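Local coordinates for 2-C-methyl-D-erythritol 2,4-cyclodiphosphate synthase (Thermus thermophilus, PDB 1IV3), which catalyses the conversion of 4-diphosphocytidyl-2-C-methyl-D-erythritol 2-phosphate to 2-C-methyl-D-erythritol 2,4-cyclodiphosphate with release of CMP in non-mevalonate isoprenoid synthesis, at the interface of chains A and B. Coordinates in Å, arbitrary orientation; residue numbers count along the deposited sequence, not the author numbering. Chains: chain A/B, 2-C-methyl-D-erythritol 2,4-cyclodiphosphate synthase.

Contact 1: the interface of chains A and B. Residues chain A 133-137; chain B 9-11, 138, 141, 143.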
ATOM      1  N   THR A 133       4.886  -6.157 -12.494  1.00 14.35           N
ATOM      2  CA  THR A 133       3.770  -6.426 -13.382  1.00 16.58           C
ATOM      3  C   THR A 133       2.627  -6.984 -12.528  1.00 15.81           C
ATOM      4  O   THR A 133       2.886  -7.357 -11.386  1.00 17.95           O
ATOM      5  CB  THR A 133       4.055  -7.460 -14.476  1.00 29.79           C
ATOM      6  OG1 THR A 133       3.976  -8.755 -13.851  1.00 29.08           O
ATOM      7  CG2 THR A 133       5.456  -7.308 -15.025  1.00 33.31           C
ATOM      8  N   SER A 134       1.422  -7.045 -13.069  1.00 19.79           N
ATOM      9  CA  SER A 134       0.275  -7.468 -12.267  1.00 23.24           C
ATOM     10  C   SER A 134       0.109  -8.982 -12.280  1.00 20.21           C
ATOM     11  O   SER A 134      -0.800  -9.501 -11.641  1.00 17.58           O
ATOM     12  CB  SER A 134      -1.018  -6.852 -12.817  1.00 23.26           C
ATOM     13  OG  SER A 134      -1.375  -7.468 -14.053  1.00 27.54           O
ATOM     14  N   GLU A 135       0.980  -9.658 -13.028  1.00 17.12           N
ATOM     15  CA  GLU A 135       0.797 -11.106 -13.200  1.00 13.76           C
ATOM     16  C   GLU A 135      -0.607 -11.382 -13.703  1.00 15.52           C
ATOM     17  O   GLU A 135      -1.264 -12.367 -13.335  1.00 21.06           O
ATOM     18  CB  GLU A 135       1.050 -11.828 -11.882  1.00 22.58           C
ATOM     19  CG  GLU A 135       2.462 -11.787 -11.350  1.00 32.78           C
ATOM     20  CD  GLU A 135       3.499 -12.399 -12.265  1.00 44.60           C
ATOM     21  OE1 GLU A 135       4.668 -11.955 -12.203  1.00 49.77           O
ATOM     22  OE2 GLU A 135       3.170 -13.305 -13.049  1.00 48.56           O
ATOM     23  N   GLY A 136      -1.126 -10.491 -14.554  1.00 17.65           N
ATOM     24  CA  GLY A 136      -2.447 -10.718 -15.111  1.00 23.39           C
ATOM     25  C   GLY A 136      -3.594 -10.361 -14.205  1.00 25.15           C
ATOM     26  O   GLY A 136      -4.764 -10.519 -14.568  1.00 20.96           O
ATOM     27  N   LEU A 137      -3.267  -9.860 -13.012  1.00 19.68           N
ATOM     28  CA  LEU A 137      -4.334  -9.414 -12.117  1.00 22.11           C
ATOM     29  C   LEU A 137      -5.060  -8.212 -12.717  1.00 33.47           C
ATOM     30  O   LEU A 137      -6.289  -8.114 -12.670  1.00 27.96           O
ATOM     31  CB  LEU A 137      -3.713  -9.098 -10.764  1.00 25.42           C
ATOM     32  CG  LEU A 137      -4.643  -8.839  -9.581  1.00 27.82           C
ATOM     33  CD1 LEU A 137      -6.024  -9.419  -9.821  1.00 29.57           C
ATOM     34  CD2 LEU A 137      -4.026  -9.419  -8.316  1.00 36.57           C
TER
ATOM     35  N   SER B   9       2.889  -9.777  -6.270  1.00 10.16           N
ATOM     36  CA  SER B   9       1.720 -10.630  -6.410  1.00 13.60           C
ATOM     37  C   SER B   9       2.061 -11.765  -7.372  1.00 14.39           C
ATOM     38  O   SER B   9       2.896 -11.595  -8.252  1.00 14.20           O
ATOM     39  CB  SER B   9       0.514  -9.840  -6.910  1.00 22.01           C
ATOM     40  OG  SER B   9       0.659  -9.502  -8.274  1.00 26.46           O
ATOM     41  N   HIS B  10       1.397 -12.895  -7.161  1.00 11.32           N
ATOM     42  CA  HIS B  10       1.581 -14.038  -8.033  1.00 12.37           C
ATOM     43  C   HIS B  10       0.268 -14.776  -8.272  1.00 14.56           C
ATOM     44  O   HIS B  10      -0.586 -14.867  -7.398  1.00 14.69           O
ATOM     45  CB  HIS B  10       2.560 -15.030  -7.407  1.00 19.22           C
ATOM     46  CG  HIS B  10       3.945 -14.469  -7.415  1.00 23.33           C
ATOM     47  ND1 HIS B  10       4.724 -14.492  -8.554  1.00 34.47           N
ATOM     48  CD2 HIS B  10       4.673 -13.869  -6.455  1.00 23.57           C
ATOM     49  CE1 HIS B  10       5.886 -13.927  -8.280  1.00 36.41           C
ATOM     50  NE2 HIS B  10       5.883 -13.542  -7.013  1.00 27.81           N
ATOM     51  N   ARG B  11       0.168 -15.310  -9.479  1.00 18.50           N
ATOM     52  CA  ARG B  11      -0.949 -16.156  -9.854  1.00 20.86           C
ATOM     53  C   ARG B  11      -0.829 -17.433  -9.029  1.00 20.63           C
ATOM     54  O   ARG B  11       0.263 -17.972  -8.855  1.00 21.65           O
ATOM     55  CB  ARG B  11      -0.932 -16.463 -11.349  1.00 24.07           C
ATOM     56  CG  ARG B  11      -2.274 -16.811 -11.961  1.00 46.65           C
ATOM     57  CD  ARG B  11      -2.170 -16.983 -13.475  1.00 54.59           C
ATOM     58  NE  ARG B  11      -2.869 -15.906 -14.172  1.00 61.94           N
ATOM     59  CZ  ARG B  11      -4.186 -15.712 -14.083  1.00 70.75           C
ATOM     60  NH1 ARG B  11      -4.929 -16.531 -13.345  1.00 69.93           N
ATOM     61  NH2 ARG B  11      -4.749 -14.703 -14.744  1.00 88.40           N
ATOM     62  N   ALA B 138      -9.755 -10.899  -6.047  1.00 16.77           N
ATOM     63  CA  ALA B 138      -8.567 -11.487  -6.666  1.00 12.78           C
ATOM     64  C   ALA B 138      -8.412 -12.908  -6.150  1.00 20.39           C
ATOM     65  O   ALA B 138      -7.535 -13.273  -5.376  1.00 20.45           O
ATOM     66  CB  ALA B 138      -7.323 -10.663  -6.361  1.00 16.15           C
ATOM     67  N   HIS B 141      -4.971 -14.972  -7.005  1.00 17.73           N
ATOM     68  CA  HIS B 141      -3.636 -14.436  -6.789  1.00 16.93           C
ATOM     69  C   HIS B 141      -3.318 -14.354  -5.295  1.00 11.99           C
ATOM     70  O   HIS B 141      -4.226 -14.275  -4.474  1.00 11.32           O
ATOM     71  CB  HIS B 141      -3.476 -13.043  -7.409  1.00 20.16           C
ATOM     72  CG  HIS B 141      -3.536 -13.005  -8.898  1.00 17.55           C
ATOM     73  ND1 HIS B 141      -2.436 -12.808  -9.704  1.00 22.96           N
ATOM     74  CD2 HIS B 141      -4.595 -13.134  -9.734  1.00 18.96           C
ATOM     75  CE1 HIS B 141      -2.799 -12.823 -10.981  1.00 17.17           C
ATOM     76  NE2 HIS B 141      -4.106 -13.015 -11.014  1.00 22.70           N
ATOM     77  N   GLN B 143      -1.262 -11.700  -2.864  1.00 11.87           N
ATOM     78  CA  GLN B 143      -0.671 -10.356  -2.932  1.00 11.93           C
ATOM     79  C   GLN B 143       0.032 -10.048  -1.628  1.00 10.22           C
ATOM     80  O   GLN B 143      -0.387 -10.484  -0.549  1.00 11.85           O
ATOM     81  CB  GLN B 143      -1.734  -9.300  -3.201  1.00  9.89           C
ATOM     82  CG  GLN B 143      -2.677  -9.657  -4.354  1.00 14.62           C
ATOM     83  CD  GLN B 143      -3.874  -8.723  -4.385  1.00 15.65           C
ATOM     84  OE1 GLN B 143      -4.998  -9.085  -4.042  1.00 22.26           O
ATOM     85  NE2 GLN B 143      -3.621  -7.487  -4.773  1.00 15.88           N
TER
HETATM   86  O   HOH W   1       3.800  -9.052  -9.210  1.00 27.20           O

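Contact 2: the interface of chains A and B. Residues chain A 93, 95, 124-125, 127-130; chain B 3-5, 46, 50, 53, 55-56.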
ATOM      1  N   GLN A  93      12.058  11.584   1.940  1.00 11.71           N
ATOM      2  CA  GLN A  93      12.161  10.347   1.168  1.00  7.97           C
ATOM      3  C   GLN A  93      10.883  10.032   0.417  1.00  8.86           C
ATOM      4  O   GLN A  93       9.813  10.371   0.970  1.00 12.01           O
ATOM      5  CB  GLN A  93      12.455   9.172   2.130  1.00 11.29           C
ATOM      6  CG  GLN A  93      12.813   7.894   1.368  1.00 13.88           C
ATOM      7  CD  GLN A  93      13.602   6.881   2.188  1.00 15.01           C
ATOM      8  OE1 GLN A  93      14.258   5.980   1.634  1.00 14.67           O
ATOM      9  NE2 GLN A  93      13.489   7.040   3.501  1.00  9.33           N
ATOM     10  N   SER A  95       9.088   6.557  -1.591  1.00 10.50           N
ATOM     11  CA  SER A  95       9.252   5.161  -1.962  1.00  7.29           C
ATOM     12  C   SER A  95       7.975   4.732  -2.658  1.00 15.10           C
ATOM     13  O   SER A  95       6.914   4.864  -2.041  1.00 15.83           O
ATOM     14  CB  SER A  95       9.500   4.296  -0.721  1.00 12.19           C
ATOM     15  OG  SER A  95       9.694   2.943  -1.129  1.00 15.69           O
ATOM     16  N   GLN A 124      19.424  10.642  -4.945  1.00 12.09           N
ATOM     17  CA  GLN A 124      18.985   9.402  -5.580  1.00 18.97           C
ATOM     18  C   GLN A 124      18.755   8.269  -4.594  1.00 12.44           C
ATOM     19  O   GLN A 124      17.861   7.440  -4.828  1.00 14.30           O
ATOM     20  CB  GLN A 124      20.000   8.993  -6.672  1.00 30.99           C
ATOM     21  CG  GLN A 124      20.191  10.087  -7.708  1.00 42.45           C
ATOM     22  CD  GLN A 124      19.798   9.741  -9.126  1.00 32.17           C
ATOM     23  OE1 GLN A 124      19.754   8.580  -9.510  1.00 22.14           O
ATOM     24  NE2 GLN A 124      19.521  10.750  -9.948  1.00 21.46           N
ATOM     25  N   ASP A 125      19.497   8.219  -3.490  1.00 12.48           N
ATOM     26  CA  ASP A 125      19.281   7.110  -2.549  1.00 14.49           C
ATOM     27  C   ASP A 125      18.038   7.281  -1.681  1.00 14.16           C
ATOM     28  O   ASP A 125      17.617   6.424  -0.897  1.00 15.52           O
ATOM     29  CB  ASP A 125      20.536   6.993  -1.667  1.00 15.70           C
ATOM     30  CG  ASP A 125      20.613   8.223  -0.771  1.00 21.47           C
ATOM     31  OD1 ASP A 125      20.157   8.163   0.386  1.00 26.10           O
ATOM     32  OD2 ASP A 125      21.109   9.249  -1.276  1.00 31.54           O
ATOM     33  N   ILE A 127      15.231   8.155  -3.300  1.00 10.01           N
ATOM     34  CA  ILE A 127      14.160   7.873  -4.259  1.00 10.27           C
ATOM     35  C   ILE A 127      14.049   6.350  -4.379  1.00 11.28           C
ATOM     36  O   ILE A 127      14.944   5.717  -4.943  1.00 12.19           O
ATOM     37  CB  ILE A 127      14.370   8.483  -5.655  1.00  8.88           C
ATOM     38  CG1 ILE A 127      14.418  10.013  -5.691  1.00 11.26           C
ATOM     39  CG2 ILE A 127      13.287   7.969  -6.616  1.00 12.43           C
ATOM     40  CD1 ILE A 127      13.087  10.611  -5.262  1.00 12.21           C
ATOM     41  N   GLY A 128      12.973   5.767  -3.842  1.00 10.52           N
ATOM     42  CA  GLY A 128      12.871   4.314  -3.896  1.00  9.90           C
ATOM     43  C   GLY A 128      11.803   3.917  -4.905  1.00  8.84           C
ATOM     44  O   GLY A 128      10.638   3.866  -4.544  1.00 14.10           O
ATOM     45  N   LEU A 129      12.195   3.670  -6.143  1.00  9.39           N
ATOM     46  CA  LEU A 129      11.261   3.338  -7.205  1.00  9.33           C
ATOM     47  C   LEU A 129      11.385   1.855  -7.527  1.00 13.39           C
ATOM     48  O   LEU A 129      12.505   1.425  -7.829  1.00 10.92           O
ATOM     49  CB  LEU A 129      11.580   4.217  -8.419  1.00  8.98           C
ATOM     50  CG  LEU A 129      10.814   3.886  -9.702  1.00 11.67           C
ATOM     51  CD1 LEU A 129       9.308   3.956  -9.502  1.00 12.18           C
ATOM     52  CD2 LEU A 129      11.234   4.840 -10.833  1.00  9.95           C
ATOM     53  N   THR A 130      10.310   1.069  -7.434  1.00  8.61           N
ATOM     54  CA  THR A 130      10.405  -0.329  -7.860  1.00  6.16           C
ATOM     55  C   THR A 130       9.298  -0.598  -8.876  1.00 10.60           C
ATOM     56  O   THR A 130       8.283   0.102  -8.858  1.00  9.52           O
ATOM     57  CB  THR A 130      10.258  -1.333  -6.699  1.00  8.49           C
ATOM     58  OG1 THR A 130       8.991  -1.124  -6.055  1.00 11.97           O
ATOM     59  CG2 THR A 130      11.326  -1.094  -5.649  1.00 11.99           C
TER
ATOM     60  N   ILE B   3      12.472   4.820   5.113  1.00 10.14           N
ATOM     61  CA  ILE B   3      11.284   4.002   4.905  1.00 10.19           C
ATOM     62  C   ILE B   3      11.415   3.362   3.528  1.00  9.47           C
ATOM     63  O   ILE B   3      12.035   3.921   2.625  1.00  9.79           O
ATOM     64  CB  ILE B   3       9.997   4.830   5.006  1.00 14.11           C
ATOM     65  CG1 ILE B   3       8.728   4.004   5.193  1.00 19.15           C
ATOM     66  CG2 ILE B   3       9.835   5.764   3.795  1.00 11.99           C
ATOM     67  CD1 ILE B   3       7.608   4.802   5.835  1.00 29.95           C
ATOM     68  N   GLY B   4      10.849   2.175   3.380  1.00  7.62           N
ATOM     69  CA  GLY B   4      10.769   1.548   2.061  1.00  8.92           C
ATOM     70  C   GLY B   4       9.402   0.863   1.947  1.00 12.14           C
ATOM     71  O   GLY B   4       8.813   0.419   2.937  1.00  8.68           O
ATOM     72  N   TYR B   5       8.916   0.782   0.717  1.00 10.55           N
ATOM     73  CA  TYR B   5       7.613   0.225   0.392  1.00  8.04           C
ATOM     74  C   TYR B   5       7.768  -0.770  -0.748  1.00 11.30           C
ATOM     75  O   TYR B   5       8.387  -0.426  -1.766  1.00 10.59           O
ATOM     76  CB  TYR B   5       6.652   1.363  -0.014  1.00  7.88           C
ATOM     77  CG  TYR B   5       5.270   0.813  -0.333  1.00 10.59           C
ATOM     78  CD1 TYR B   5       4.444   0.356   0.684  1.00 11.10           C
ATOM     79  CD2 TYR B   5       4.802   0.752  -1.632  1.00 16.04           C
ATOM     80  CE1 TYR B   5       3.185  -0.151   0.412  1.00  9.69           C
ATOM     81  CE2 TYR B   5       3.545   0.241  -1.924  1.00 14.39           C
ATOM     82  CZ  TYR B   5       2.755  -0.208  -0.889  1.00 12.19           C
ATOM     83  OH  TYR B   5       1.497  -0.707  -1.141  1.00 18.97           O
ATOM     84  N   ASP B  46      11.985  -6.037  -1.990  1.00  8.33           N
ATOM     85  CA  ASP B  46      11.814  -4.756  -2.681  1.00  7.52           C
ATOM     86  C   ASP B  46      11.723  -3.590  -1.714  1.00  6.90           C
ATOM     87  O   ASP B  46      12.332  -2.543  -1.950  1.00 10.36           O
ATOM     88  CB  ASP B  46      10.544  -4.799  -3.546  1.00 10.97           C
ATOM     89  CG  ASP B  46      10.863  -5.290  -4.952  1.00 11.29           C
ATOM     90  OD1 ASP B  46      12.074  -5.475  -5.224  1.00 13.54           O
ATOM     91  OD2 ASP B  46       9.918  -5.466  -5.742  1.00 10.59           O
ATOM     92  N   SER B  50      14.278  -0.583  -1.775  1.00  9.42           N
ATOM     93  CA  SER B  50      13.716   0.735  -2.090  1.00  9.61           C
ATOM     94  C   SER B  50      14.154   1.807  -1.109  1.00 10.94           C
ATOM     95  O   SER B  50      14.328   2.977  -1.460  1.00 10.78           O
ATOM     96  CB  SER B  50      12.187   0.600  -2.072  1.00 10.80           C
ATOM     97  OG  SER B  50      11.581   1.792  -2.550  1.00 16.80           O
ATOM     98  N   GLY B  53      17.118   3.024  -2.380  1.00  9.65           N
ATOM     99  CA  GLY B  53      17.102   3.391  -3.803  1.00 12.48           C
ATOM    100  C   GLY B  53      17.977   2.468  -4.632  1.00 15.33           C
ATOM    101  O   GLY B  53      18.528   2.853  -5.671  1.00 14.72           O
ATOM    102  N   GLY B  55      17.156  -0.162  -6.345  1.00 14.80           N
ATOM    103  CA  GLY B  55      16.511  -0.841  -7.464  1.00 11.48           C
ATOM    104  C   GLY B  55      15.392  -1.756  -6.972  1.00 14.04           C
ATOM    105  O   GLY B  55      14.677  -1.442  -6.022  1.00 11.78           O
ATOM    106  N   ASP B  56      15.203  -2.907  -7.595  1.00 11.73           N
ATOM    107  CA  ASP B  56      14.203  -3.869  -7.153  1.00 11.52           C
ATOM    108  C   ASP B  56      14.687  -5.260  -7.539  1.00 11.96           C
ATOM    109  O   ASP B  56      15.769  -5.417  -8.131  1.00 11.17           O
ATOM    110  CB  ASP B  56      12.826  -3.616  -7.768  1.00 13.73           C
ATOM    111  CG  ASP B  56      12.887  -3.530  -9.282  1.00 18.99           C
ATOM    112  OD1 ASP B  56      13.526  -4.401  -9.936  1.00 14.24           O
ATOM    113  OD2 ASP B  56      12.280  -2.577  -9.833  1.00 14.37           O
TER
HETATM  114  O   HOH W   2       9.283   0.883  -3.976  1.00 10.90           O
HETATM  115  O   HOH W   3       7.958  -3.602  -5.137  1.00 11.20           O
HETATM  116  O   HOH W   4      14.960   5.656  -1.092  1.00 13.30           O

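Contact 1: the interface of chains A and B
A:Leu137 holds CG anti to its backbone N (chi1 -170°), beside the carbonyl carbon, while B:His141 sets its ring anti to its own carbonyl carbon (chi1 -67°), so the two side chains slide past one another in opposite directions. A:Leu137 CB then lies over one face of the imidazole, offset toward the rim and 3.9 Å from the centroid of the B:His141 ring, a CH-pi contact. A chi2 of 21°, well away from staggered, turns the methyls to their partners: CD2 of A:Leu137 comes to 3.7 Å from CG of B:His141, and CD1 of A:Leu137 lies 3.9 Å from CB of B:Ala138. CD2 also touches the amide carbon of B:Gln143.

The ring edge points in plane at the carbonyl O of A:Glu135. As built, CE1 of B:His141 faces this oxygen too closely to count as an interaction; a ring turned over about CB-CG would put a nitrogen there, so a hydrogen bond is possible. NE2 of B:His141 sits above the middle of the poorly ordered B:Arg11 guanidinium.

A:Glu135 has left-handed backbone torsions. Its N donates to the hydroxyl OG1 of A:Thr133 at 3.2 Å, which may steady the turn. Its bent side chain passes along the backbone of B:Ser9, and the carboxylate OE1 of A:Glu135 stops 4.4 Å from ND1 of B:His10; this nearby carboxylate might favour a proton on ND1, which would leave the other ring nitrogen for the metal.

This active-site seam joins the loop after strand 127-132, with the predicted transition-state stabiliser A:Thr133, to strand 3-14 of the neighbour, whose B:His10 is a magnesium ligand. Protein atoms make no direct polar bond across it as modelled. A water bridges instead, 2.9 Å from the carbonyl O of A:Thr133 and 2.9 Å from the carbonyl O of B:Ser9, and it also bonds with the backbone N of B:Ser9 at 3.2 Å.

Contact 2: the interface of chains A and B
The tight core of this subunit seam is a pair of serine hydroxyls meeting tip to tip. A:Ser95, on strand 91-99, and B:Ser50, at the end of helix 39-50, both carry OG anti to the backbone N (chi1 -178° and -172°), and A:Ser95 OG is hydrogen-bonded to B:Ser50 OG at 2.6 Å. The backbone N of B:Tyr5 donates to A:Ser95 OG at 2.9 Å along a bent path (137° at H). B:Ser50 OG also lies 3.0 Å from the carbonyl O of A:Gly128, where it can donate; this would suggest a relay from B:Tyr5 N through both hydroxyls to the A:Gly128 carbonyl. Alongside, A:Thr130 crosses B:Asp56 obliquely, its CB 3.6 Å from CB of B:Asp56, while its methyl CG2 packs against the carbonyl of B:Gly55.

Water fills the looser parts. A:Thr130 OG1 turns from the methyl's contacts toward two waters, one leading to B:Ser50 OG and the carbonyl O of B:Tyr5, the other to the carboxylate OD2 of B:Asp46. A third joins the amide OE1 of A:Gln93, the carbonyl O of A:Asp125 and that of B:Ser50, three acceptors for its two hydrogens. At this end the extended A:Gln93 is modelled with NE2 2.9 Å from the backbone N of B:Ile3 and OE1 3.2 Å from B:Ile3 O, donor to donor and acceptor to acceptor; the reversed amide would pair both and offer NE2 to the water, and so would be more consistent with all these neighbours. The site joins adjacent subunits of the homotrimer, setting strand 127-132 against the neighbour's helix and glycine-rich turn.

About 21 Å separate the centres of contact 1 and contact 2, both on the A-B boundary of the homotrimer. They share elements on each side: chain A strand 127-132 contributes to contact 2 and runs straight into the loop of contact 1, while chain B strand 3-14 begins in contact 2 and reaches contact 1 at its metal-binding stretch. Both hold residues assigned to substrate binding: B:Asp56 in contact 2, and A:Thr133 to A:Glu135 with B:Ser9 and B:His10 in contact 1. Strand packing in contact 2 may therefore help hold the substrate loop of one subunit against the metal site of the next.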